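Local coordinates for Poly(A) RNA polymerase protein 2 (Saccharomyces cerevisiae, PDB 3NYB) that adds adenosine tails to RNA as the polymerase subunit of the TRAMP surveillance complex, working together with the zinc knuckle protein Air2, at residues W20-F23 with E24-F28; R283-K286 with K287-G291; E37-E40 with I41-Q44; F222-G226 with K227-Y231. The protein carries 1 engineered substitution. One frame throughout, in Å; residues are numbered along the deposited sequence.

Interaction 1: residues W20-F23 with E24-F28; sequences WLTF and EIKDF
Glu24 OE1 lies against the six-membered ring of Trp20, 3.8 Å from CZ3, and accepts the backbone N-H of both Ile316 and Leu317, while Glu24 OE2 is bonded by Ser315 OG and Trp5 NE1. Four donors thus fix the rotation of a buried carboxylate, whose plane is turned 52° from the indole, and they would be expected to favour its ionised form. With CG on the far side of CB from the backbone N (chi1 -162°) and the chain extended beyond, the acid reaches well out from the backbone. The segment is ordinary alpha-helix, part of helix 17-31, which packs on helices 160-173 and 214-228. Its i to i+4 bonds include Glu24 N to Trp20 O at 2.9 Å and Ile25 N to Leu21 O at 2.9 Å. The same spacing sets Leu21 CG 4.3 Å from Ile25 CD1. It also lays Thr22 and Lys26 side by side, CG2 to CE 4.0 Å, with their polar ends engaged by Gly215 N and Lys211 O. One turn on, Asp27 N donates to Phe23 O at 3.0 Å, and Asp27 OD2 is hydrogen-bonded to His11 NE2, whose ring also meets that of Phe23. An alanine in place of Asp27 would remove the carboxylate and is likely to leave His11 without this mate, its imidazole freer to turn against Phe23.

Interaction 2: residues R283-K286 with K287-G291; sequences RDIK and KAFAG
Ile285 and Phe289 lie side by side and point the same way, the branch methyl CG2 of the isoleucine meeting ring atom CE2 at 3.8 Å. The benzyl group is folded back along the helix, CG standing opposite its own carbonyl carbon (chi1 -71°), so that Ile285 O comes over one face of the ring, 3.8 Å from Phe289 CG. That same oxygen accepts the Phe289 N-H at 3.0 Å, in a nearly straight bond of 166°. A different geometry governs the polar flank, where Asp284 and Lys287, three residues apart, approach at a slant. Bends at chi2 and chi3 bring the lysine back across the preceding turn, with CD 3.4 Å from Arg283 O, until CE lies 3.5 Å from Asp284 OD1; the salt bridge from OD1 to Lys287 NZ is long, at 3.6 Å. Lys286, by contrast, runs out fully extended, and its NZ is hydrogen-bonded to Ser68 of the Air2 chain. The Phe289 ring is buried among Val167, Phe170 and Leu171 of helix 160-173 and meets the ring of Phe222. With an alanine here, Ile285 CG2 would lose its aromatic neighbour and a gap would probably open beside Phe222 and helix 160-173. The faces thus differ in character: Ile285 and Phe289 point into the protein, Asp284 and Lys287 lie on a more exposed side, and Lys286 reaches Air2, as in an amphipathic helix, here at the start of helix 282-304.

Interaction 3: residues E37-E40 with I41-Q44; sequences EEIE and IRNQ
Ile39 CD1 sits over one face of the Arg42 guanidinium, 3.7 Å from NH1 and 4.1 Å from CZ, an apolar methyl against a flat cationic group. Both side chains bend toward the contact: the isoleucine turns its delta carbon at chi2 (-62°), and the arginine, which leaves the helix with CG trans to the backbone N, kinks at chi3 (-48°), so that the two cross at a slant. The other branch of the isoleucine, CG2, runs alongside Asn43 and comes 3.8 Å from OD1. On the far side of the helix from Ile39, Ile41 folds back over the preceding turn, its CG1 3.5 Å from Glu37 O. Beneath these side chains lies the regular i to i+4 ladder of an alpha-helix, the first two turns of helix 36-54, which leads towards the mixed beta-sheet of the nucleotidyltransferase palm. The Ile41 N-H to Glu37 O bond, 3.0 Å long, is close to straight at 173°, and Asn43 N donates to Ile39 O at 2.9 Å. Further out, Arg42 NH2 is hydrogen-bonded to Tyr73 OH, which probably limits how far the guanidinium can swing, and Pro34 packs on both Ile39 and Arg42. Two of the acids here have partners of their own: Glu38 OE1 accepts from Ser35 N, and Glu40 OE2 forms a salt bridge with Arg36 one turn earlier. Glu38 OE1 and Arg42 NH2 stay 5.8 Å apart, an opposite-charge pair that does not touch and whose mutual attraction is probably modest at this largely exposed surface.

Interaction 4: residues F222-G226 with K227-Y231; sequences FELYG and KNFGY
Leu224 O takes two backbone donors at once, Asn228 N at 3.2 Å and Phe229 N at 2.9 Å, where a wider pi-type turn interrupts the alpha-helical pattern. The two arrive differently: Phe229 N lies nearly in line with the carbonyl, whereas Asn228 N stands above its plane. The next carbonyl, Tyr225 O, is claimed by a side chain that comes from beyond the turn, the Tyr231 hydroxyl, which donates to it at 2.7 Å. This bond uses a carbonyl lone pair, with a C=O...O angle of 124°, and the oxygen it reaches lies at the edge of the tyrosine ring, near its plane. Tyr231 and Tyr225 cross at about a right angle, and Phe229 packs beside both, its CD2 over the centre of the Tyr231 face. Against Tyr225 the Phe229 ring is oblique, centroids 5.7 Å apart and planes at 48°. Phe229 CG is directed away from its backbone N (chi1 -170°), which turns the ring back to Leu224, whose CD1 meets Phe229 CD1 at 3.9 Å. A beta carbon at Gly226 would probably crowd Phe222 O. Outside the segments, Tyr225 OH is bonded to Leu192 O. Glu223 OE2 makes a salt bridge to Arg26 of the Air2 chain, and Tyr50 of that chain packs on Leu224, Asn228 and Phe229. An unwinding helix end, followed by an inverse gamma turn centred on Gly230, thus forms part of the docking surface for the zinc knuckle protein.

In the fold
Interactions 2 and 4 pack directly against each other, their centres 9 Å apart: helix 282-304 lies against the end of helix 214-228, with Phe289 CB 3.7 Å from Gly226 CA. Air2 joins them too, since Ser68 OG of that chain, the partner of Lys286, also bonds Lys227 O. Interaction 1 lies about 23 Å from each of them, centre to centre, yet Ile25 touches Leu214 and Leu218 on the helix that carries interaction 4. Interaction 3 stands apart, about 37 and 40 Å from interactions 2 and 4 between centres and across the middle of the chain, on the side of the palm sheet, where this family usually carries its catalytic carboxylates.

Interaction 1: residues W20-F23 with E24-F28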
loop_
_atom_site.group_PDB
_atom_site.type_symbol
_atom_site.label_atom_id
_atom_site.label_comp_id
_atom_site.label_asym_id
_atom_site.label_seq_id
_atom_site.Cartn_x
_atom_site.Cartn_y
_atom_site.Cartn_z
ATOM N N TRP A 20 0.682 15.415 -15.318
ATOM C CA TRP A 20 0.662 16.216 -14.104
ATOM C C TRP A 20 0.758 15.255 -12.923
ATOM O O TRP A 20 1.723 15.274 -12.143
ATOM C CB TRP A 20 -0.695 16.920 -14.034
ATOM C CG TRP A 20 -0.775 18.303 -13.423
ATOM C CD1 TRP A 20 -1.534 19.357 -13.877
ATOM C CD2 TRP A 20 -0.116 18.768 -12.235
ATOM N NE1 TRP A 20 -1.374 20.447 -13.056
ATOM C CE2 TRP A 20 -0.524 20.115 -12.060
ATOM C CE3 TRP A 20 0.765 18.187 -11.339
ATOM C CZ2 TRP A 20 -0.046 20.875 -10.986
ATOM C CZ3 TRP A 20 1.231 18.958 -10.279
ATOM C CH2 TRP A 20 0.826 20.286 -10.117
ATOM N N LEU A 21 -0.253 14.400 -12.794
ATOM C CA LEU A 21 -0.340 13.514 -11.638
ATOM C C LEU A 21 0.863 12.580 -11.521
ATOM O O LEU A 21 1.482 12.475 -10.463
ATOM C CB LEU A 21 -1.629 12.696 -11.672
ATOM C CG LEU A 21 -1.814 11.878 -10.393
ATOM C CD1 LEU A 21 -1.751 12.790 -9.186
ATOM C CD2 LEU A 21 -3.114 11.117 -10.414
ATOM N N THR A 22 1.170 11.888 -12.611
ATOM C CA THR A 22 2.292 10.977 -12.650
ATOM C C THR A 22 3.575 11.648 -12.161
ATOM O O THR A 22 4.285 11.114 -11.314
ATOM C CB THR A 22 2.479 10.459 -14.070
ATOM O OG1 THR A 22 1.412 9.550 -14.372
ATOM C CG2 THR A 22 3.822 9.755 -14.220
ATOM N N PHE A 23 3.851 12.835 -12.687
ATOM C CA PHE A 23 5.017 13.605 -12.291
ATOM C C PHE A 23 4.993 13.997 -10.814
ATOM O O PHE A 23 6.028 13.979 -10.145
ATOM C CB PHE A 23 5.150 14.856 -13.161
ATOM C CG PHE A 23 5.385 14.563 -14.609
ATOM C CD1 PHE A 23 6.021 13.396 -14.998
ATOM C CD2 PHE A 23 4.993 15.466 -15.583
ATOM C CE1 PHE A 23 6.248 13.122 -16.341
ATOM C CE2 PHE A 23 5.221 15.203 -16.926
ATOM C CZ PHE A 23 5.847 14.030 -17.305
ATOM N N GLU A 24 3.820 14.354 -10.303
ATOM C CA GLU A 24 3.729 14.731 -8.900
ATOM C C GLU A 24 3.956 13.522 -8.002
ATOM O O GLU A 24 4.554 13.644 -6.939
ATOM C CB GLU A 24 2.399 15.414 -8.551
ATOM C CG GLU A 24 2.502 16.186 -7.240
ATOM C CD GLU A 24 1.177 16.679 -6.695
ATOM O OE1 GLU A 24 0.177 16.699 -7.445
ATOM O OE2 GLU A 24 1.149 17.053 -5.501
ATOM N N ILE A 25 3.488 12.354 -8.430
ATOM C CA ILE A 25 3.749 11.141 -7.661
ATOM C C ILE A 25 5.260 10.940 -7.491
ATOM O O ILE A 25 5.726 10.740 -6.374
ATOM C CB ILE A 25 3.079 9.890 -8.273
ATOM C CG1 ILE A 25 1.560 10.089 -8.348
ATOM C CG2 ILE A 25 3.383 8.646 -7.445
ATOM C CD1 ILE A 25 0.804 8.861 -8.788
ATOM N N LYS A 26 6.007 11.019 -8.595
ATOM C CA LYS A 26 7.458 10.891 -8.575
ATOM C C LYS A 26 8.129 11.963 -7.714
ATOM O O LYS A 26 9.188 11.735 -7.117
ATOM C CB LYS A 26 8.030 10.955 -9.991
ATOM C CG LYS A 26 7.831 9.693 -10.815
ATOM C CD LYS A 26 8.476 9.836 -12.183
ATOM C CE LYS A 26 7.642 9.157 -13.284
ATOM N NZ LYS A 26 8.170 7.838 -13.725
ATOM N N ASP A 27 7.524 13.140 -7.647
ATOM C CA ASP A 27 8.115 14.213 -6.857
ATOM C C ASP A 27 8.013 13.898 -5.374
ATOM O O ASP A 27 9.006 13.962 -4.639
ATOM C CB ASP A 27 7.459 15.544 -7.188
ATOM C CG ASP A 27 7.797 16.014 -8.592
ATOM O OD1 ASP A 27 8.818 15.526 -9.136
ATOM O OD2 ASP A 27 7.055 16.863 -9.143
ATOM N N PHE A 28 6.804 13.534 -4.957
ATOM C CA PHE A 28 6.533 13.105 -3.594
ATOM C C PHE A 28 7.441 11.955 -3.165
ATOM O O PHE A 28 8.101 12.035 -2.130
ATOM C CB PHE A 28 5.064 12.679 -3.443
ATOM C CG PHE A 28 4.728 12.164 -2.069
ATOM C CD1 PHE A 28 4.471 13.038 -1.028
ATOM C CD2 PHE A 28 4.686 10.808 -1.814
ATOM C CE1 PHE A 28 4.173 12.565 0.229
ATOM C CE2 PHE A 28 4.386 10.332 -0.554
ATOM C CZ PHE A 28 4.132 11.207 0.464
#

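Interaction 2: residues R283-K286 with K287-G291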
loop_
_atom_site.group_PDB
_atom_site.type_symbol
_atom_site.label_atom_id
_atom_site.label_comp_id
_atom_site.label_asym_id
_atom_site.label_seq_id
_atom_site.Cartn_x
_atom_site.Cartn_y
_atom_site.Cartn_z
ATOM N N ARG A 283 -14.820 -2.146 6.113
ATOM C CA ARG A 283 -15.924 -1.347 5.595
ATOM C C ARG A 283 -15.517 0.104 5.369
ATOM O O ARG A 283 -15.800 0.680 4.322
ATOM C CB ARG A 283 -17.110 -1.399 6.550
ATOM C CG ARG A 283 -17.498 -2.798 6.950
ATOM C CD ARG A 283 -18.821 -2.794 7.688
ATOM N NE ARG A 283 -19.300 -4.147 7.941
ATOM C CZ ARG A 283 -20.017 -4.856 7.077
ATOM N NH1 ARG A 283 -20.341 -4.334 5.901
ATOM N NH2 ARG A 283 -20.410 -6.084 7.386
ATOM N N ASP A 284 -14.867 0.694 6.367
ATOM C CA ASP A 284 -14.408 2.076 6.281
ATOM C C ASP A 284 -13.221 2.210 5.340
ATOM O O ASP A 284 -12.996 3.265 4.751
ATOM C CB ASP A 284 -14.036 2.607 7.663
ATOM C CG ASP A 284 -15.252 3.008 8.475
ATOM O OD1 ASP A 284 -16.374 2.613 8.095
ATOM O OD2 ASP A 284 -15.090 3.723 9.487
ATOM N N ILE A 285 -12.456 1.137 5.205
ATOM C CA ILE A 285 -11.328 1.145 4.287
ATOM C C ILE A 285 -11.830 1.356 2.862
ATOM O O ILE A 285 -11.326 2.214 2.141
ATOM C CB ILE A 285 -10.504 -0.153 4.400
ATOM C CG1 ILE A 285 -9.852 -0.232 5.782
ATOM C CG2 ILE A 285 -9.454 -0.219 3.301
ATOM C CD1 ILE A 285 -9.279 -1.580 6.118
ATOM N N LYS A 286 -12.844 0.586 2.472
ATOM C CA LYS A 286 -13.450 0.716 1.150
ATOM C C LYS A 286 -14.042 2.101 0.938
ATOM O O LYS A 286 -13.887 2.692 -0.132
ATOM C CB LYS A 286 -14.533 -0.340 0.941
ATOM C CG LYS A 286 -15.303 -0.185 -0.360
ATOM C CD LYS A 286 -16.273 -1.334 -0.566
ATOM C CE LYS A 286 -17.029 -1.204 -1.889
ATOM N NZ LYS A 286 -18.089 -2.241 -2.016
ATOM N N LYS A 287 -14.729 2.617 1.952
ATOM C CA LYS A 287 -15.233 3.991 1.889
ATOM C C LYS A 287 -14.107 4.980 1.600
ATOM O O LYS A 287 -14.272 5.896 0.807
ATOM C CB LYS A 287 -15.965 4.390 3.178
ATOM C CG LYS A 287 -17.477 4.323 3.070
ATOM C CD LYS A 287 -18.083 3.232 3.937
ATOM C CE LYS A 287 -18.295 3.734 5.363
ATOM N NZ LYS A 287 -19.348 2.966 6.094
ATOM N N ALA A 288 -12.957 4.779 2.237
ATOM C CA ALA A 288 -11.839 5.705 2.099
ATOM C C ALA A 288 -11.204 5.677 0.703
ATOM O O ALA A 288 -10.943 6.732 0.125
ATOM C CB ALA A 288 -10.799 5.464 3.183
ATOM N N PHE A 289 -10.968 4.486 0.153
ATOM C CA PHE A 289 -10.467 4.408 -1.221
ATOM C C PHE A 289 -11.400 5.134 -2.185
ATOM O O PHE A 289 -10.963 5.857 -3.074
ATOM C CB PHE A 289 -10.299 2.961 -1.682
ATOM C CG PHE A 289 -9.162 2.241 -1.027
ATOM C CD1 PHE A 289 -8.028 2.926 -0.628
ATOM C CD2 PHE A 289 -9.215 0.875 -0.831
ATOM C CE1 PHE A 289 -6.982 2.263 -0.027
ATOM C CE2 PHE A 289 -8.171 0.208 -0.236
ATOM C CZ PHE A 289 -7.048 0.905 0.167
ATOM N N ALA A 290 -12.696 4.919 -2.012
ATOM C CA ALA A 290 -13.671 5.567 -2.858
ATOM C C ALA A 290 -13.536 7.076 -2.683
ATOM O O ALA A 290 -13.559 7.828 -3.655
ATOM C CB ALA A 290 -15.055 5.106 -2.486
ATOM N N GLY A 291 -13.393 7.511 -1.435
ATOM C CA GLY A 291 -13.117 8.905 -1.142
ATOM C C GLY A 291 -11.912 9.394 -1.928
ATOM O O GLY A 291 -11.927 10.479 -2.510
#

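Interaction 3: residues E37-E40 with I41-Q44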
loop_
_atom_site.group_PDB
_atom_site.type_symbol
_atom_site.label_atom_id
_atom_site.label_comp_id
_atom_site.label_asym_id
_atom_site.label_seq_id
_atom_site.Cartn_x
_atom_site.Cartn_y
_atom_site.Cartn_z
ATOM N N GLU A 37 23.154 11.762 3.978
ATOM C CA GLU A 37 23.302 12.100 5.391
ATOM C C GLU A 37 22.291 11.309 6.216
ATOM O O GLU A 37 22.620 10.719 7.235
ATOM C CB GLU A 37 23.112 13.595 5.641
ATOM C CG GLU A 37 24.155 14.493 4.999
ATOM C CD GLU A 37 23.780 14.918 3.586
ATOM O OE1 GLU A 37 23.094 14.142 2.879
ATOM O OE2 GLU A 37 24.174 16.034 3.184
ATOM N N GLU A 38 21.054 11.286 5.746
ATOM C CA GLU A 38 19.992 10.604 6.453
ATOM C C GLU A 38 20.400 9.162 6.670
ATOM O O GLU A 38 20.141 8.578 7.718
ATOM C CB GLU A 38 18.727 10.660 5.616
ATOM C CG GLU A 38 17.476 10.946 6.392
ATOM C CD GLU A 38 16.433 11.615 5.521
ATOM O OE1 GLU A 38 16.549 11.504 4.279
ATOM O OE2 GLU A 38 15.512 12.260 6.075
ATOM N N ILE A 39 21.048 8.590 5.666
ATOM C CA ILE A 39 21.438 7.197 5.732
ATOM C C ILE A 39 22.560 7.041 6.748
ATOM O O ILE A 39 22.556 6.104 7.554
ATOM C CB ILE A 39 21.935 6.682 4.376
ATOM C CG1 ILE A 39 20.820 6.715 3.324
ATOM C CG2 ILE A 39 22.512 5.297 4.537
ATOM C CD1 ILE A 39 19.651 5.841 3.648
ATOM N N GLU A 40 23.524 7.960 6.702
ATOM C CA GLU A 40 24.679 7.886 7.590
ATOM C C GLU A 40 24.205 7.815 9.026
ATOM O O GLU A 40 24.582 6.906 9.773
ATOM C CB GLU A 40 25.622 9.077 7.371
ATOM C CG GLU A 40 26.452 8.988 6.072
ATOM C CD GLU A 40 27.067 10.327 5.634
ATOM O OE1 GLU A 40 26.973 11.318 6.398
ATOM O OE2 GLU A 40 27.643 10.385 4.519
ATOM N N ILE A 41 23.346 8.761 9.397
ATOM C CA ILE A 41 22.802 8.818 10.741
ATOM C C ILE A 41 22.073 7.529 11.108
ATOM O O ILE A 41 22.265 6.979 12.189
ATOM C CB ILE A 41 21.830 9.994 10.890
ATOM C CG1 ILE A 41 22.574 11.313 10.684
ATOM C CG2 ILE A 41 21.201 9.960 12.261
ATOM C CD1 ILE A 41 21.666 12.501 10.476
ATOM N N ARG A 42 21.235 7.046 10.200
ATOM C CA ARG A 42 20.480 5.837 10.468
ATOM C C ARG A 42 21.432 4.693 10.809
ATOM O O ARG A 42 21.223 3.976 11.782
ATOM C CB ARG A 42 19.595 5.484 9.282
ATOM C CG ARG A 42 18.923 4.140 9.401
ATOM C CD ARG A 42 18.123 3.801 8.146
ATOM N NE ARG A 42 17.265 4.897 7.701
ATOM C CZ ARG A 42 16.762 4.981 6.478
ATOM N NH1 ARG A 42 17.046 4.036 5.587
ATOM N NH2 ARG A 42 15.990 6.007 6.143
ATOM N N ASN A 43 22.493 4.536 10.032
ATOM C CA ASN A 43 23.462 3.475 10.314
ATOM C C ASN A 43 24.150 3.644 11.670
ATOM O O ASN A 43 24.304 2.684 12.410
ATOM C CB ASN A 43 24.484 3.336 9.179
ATOM C CG ASN A 43 23.860 2.791 7.905
ATOM O OD1 ASN A 43 24.400 2.954 6.815
ATOM N ND2 ASN A 43 22.709 2.142 8.042
ATOM N N GLN A 44 24.541 4.870 12.000
ATOM C CA GLN A 44 25.165 5.139 13.282
ATOM C C GLN A 44 24.268 4.717 14.420
ATOM O O GLN A 44 24.694 3.991 15.321
ATOM C CB GLN A 44 25.442 6.624 13.439
ATOM C CG GLN A 44 26.352 7.205 12.389
ATOM C CD GLN A 44 26.628 8.676 12.645
ATOM O OE1 GLN A 44 26.369 9.181 13.745
ATOM N NE2 GLN A 44 27.152 9.375 11.633
#

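Interaction 4: residues F222-G226 with K227-Y231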
loop_
_atom_site.group_PDB
_atom_site.type_symbol
_atom_site.label_atom_id
_atom_site.label_comp_id
_atom_site.label_asym_id
_atom_site.label_seq_id
_atom_site.Cartn_x
_atom_site.Cartn_y
_atom_site.Cartn_z
ATOM N N PHE A 222 -7.688 2.976 -6.727
ATOM C CA PHE A 222 -8.725 3.348 -5.772
ATOM C C PHE A 222 -10.110 3.018 -6.306
ATOM O O PHE A 222 -11.051 2.802 -5.543
ATOM C CB PHE A 222 -8.641 4.834 -5.426
ATOM C CG PHE A 222 -7.435 5.198 -4.610
ATOM C CD1 PHE A 222 -7.160 4.532 -3.428
ATOM C CD2 PHE A 222 -6.586 6.209 -5.020
ATOM C CE1 PHE A 222 -6.056 4.861 -2.677
ATOM C CE2 PHE A 222 -5.486 6.540 -4.277
ATOM C CZ PHE A 222 -5.217 5.867 -3.101
ATOM N N GLU A 223 -10.224 2.987 -7.627
ATOM C CA GLU A 223 -11.479 2.673 -8.287
ATOM C C GLU A 223 -11.791 1.195 -8.136
ATOM O O GLU A 223 -12.910 0.808 -7.808
ATOM C CB GLU A 223 -11.381 3.028 -9.766
ATOM C CG GLU A 223 -12.588 2.636 -10.577
ATOM C CD GLU A 223 -12.390 2.892 -12.048
ATOM O OE1 GLU A 223 -13.219 3.618 -12.641
ATOM O OE2 GLU A 223 -11.396 2.370 -12.603
ATOM N N LEU A 224 -10.786 0.366 -8.376
ATOM C CA LEU A 224 -10.957 -1.066 -8.243
ATOM C C LEU A 224 -11.347 -1.411 -6.820
ATOM O O LEU A 224 -12.407 -1.983 -6.578
ATOM C CB LEU A 224 -9.677 -1.798 -8.642
ATOM C CG LEU A 224 -9.787 -3.318 -8.712
ATOM C CD1 LEU A 224 -9.595 -3.929 -7.356
ATOM C CD2 LEU A 224 -11.133 -3.729 -9.285
ATOM N N TYR A 225 -10.491 -1.041 -5.877
ATOM C CA TYR A 225 -10.644 -1.457 -4.487
ATOM C C TYR A 225 -11.585 -0.569 -3.691
ATOM O O TYR A 225 -11.859 -0.834 -2.526
ATOM C CB TYR A 225 -9.284 -1.526 -3.797
ATOM C CG TYR A 225 -8.368 -2.576 -4.376
ATOM C CD1 TYR A 225 -8.714 -3.916 -4.340
ATOM C CD2 TYR A 225 -7.155 -2.232 -4.952
ATOM C CE1 TYR A 225 -7.878 -4.885 -4.860
ATOM C CE2 TYR A 225 -6.316 -3.196 -5.478
ATOM C CZ TYR A 225 -6.685 -4.521 -5.427
ATOM O OH TYR A 225 -5.860 -5.487 -5.949
ATOM N N GLY A 226 -12.088 0.483 -4.320
ATOM C CA GLY A 226 -13.012 1.372 -3.641
ATOM C C GLY A 226 -14.455 1.207 -4.092
ATOM O O GLY A 226 -15.380 1.466 -3.322
ATOM N N LYS A 227 -14.655 0.764 -5.330
ATOM C CA LYS A 227 -15.987 0.777 -5.931
ATOM C C LYS A 227 -16.474 -0.558 -6.481
ATOM O O LYS A 227 -17.676 -0.784 -6.555
ATOM C CB LYS A 227 -16.054 1.831 -7.035
ATOM C CG LYS A 227 -15.984 3.267 -6.512
ATOM C CD LYS A 227 -15.673 4.267 -7.619
ATOM C CE LYS A 227 -16.802 4.383 -8.637
ATOM N NZ LYS A 227 -16.362 5.101 -9.878
ATOM N N ASN A 228 -15.554 -1.441 -6.858
ATOM C CA ASN A 228 -15.935 -2.621 -7.628
ATOM C C ASN A 228 -15.566 -3.967 -7.034
ATOM O O ASN A 228 -16.225 -4.962 -7.321
ATOM C CB ASN A 228 -15.347 -2.541 -9.032
ATOM C CG ASN A 228 -15.619 -1.220 -9.691
ATOM O OD1 ASN A 228 -16.744 -0.722 -9.669
ATOM N ND2 ASN A 228 -14.588 -0.634 -10.277
ATOM N N PHE A 229 -14.506 -4.020 -6.236
ATOM C CA PHE A 229 -14.014 -5.318 -5.802
ATOM C C PHE A 229 -15.058 -6.053 -4.961
ATOM O O PHE A 229 -15.600 -5.507 -4.000
ATOM C CB PHE A 229 -12.682 -5.197 -5.064
ATOM C CG PHE A 229 -12.019 -6.523 -4.795
ATOM C CD1 PHE A 229 -11.182 -7.099 -5.729
ATOM C CD2 PHE A 229 -12.244 -7.197 -3.603
ATOM C CE1 PHE A 229 -10.574 -8.327 -5.479
ATOM C CE2 PHE A 229 -11.641 -8.422 -3.346
ATOM C CZ PHE A 229 -10.806 -8.986 -4.289
ATOM N N GLY A 230 -15.349 -7.292 -5.347
ATOM C CA GLY A 230 -16.321 -8.102 -4.637
ATOM C C GLY A 230 -15.758 -8.638 -3.338
ATOM O O GLY A 230 -15.421 -9.814 -3.233
ATOM N N TYR A 231 -15.647 -7.766 -2.347
ATOM C CA TYR A 231 -15.077 -8.145 -1.063
ATOM C C TYR A 231 -15.778 -9.346 -0.463
ATOM O O TYR A 231 -15.132 -10.238 0.084
ATOM C CB TYR A 231 -15.129 -6.964 -0.096
ATOM C CG TYR A 231 -14.078 -5.939 -0.406
ATOM C CD1 TYR A 231 -12.802 -6.056 0.121
ATOM C CD2 TYR A 231 -14.351 -4.870 -1.245
ATOM C CE1 TYR A 231 -11.831 -5.129 -0.164
ATOM C CE2 TYR A 231 -13.384 -3.933 -1.541
ATOM C CZ TYR A 231 -12.123 -4.069 -0.996
ATOM O OH TYR A 231 -11.142 -3.149 -1.283
#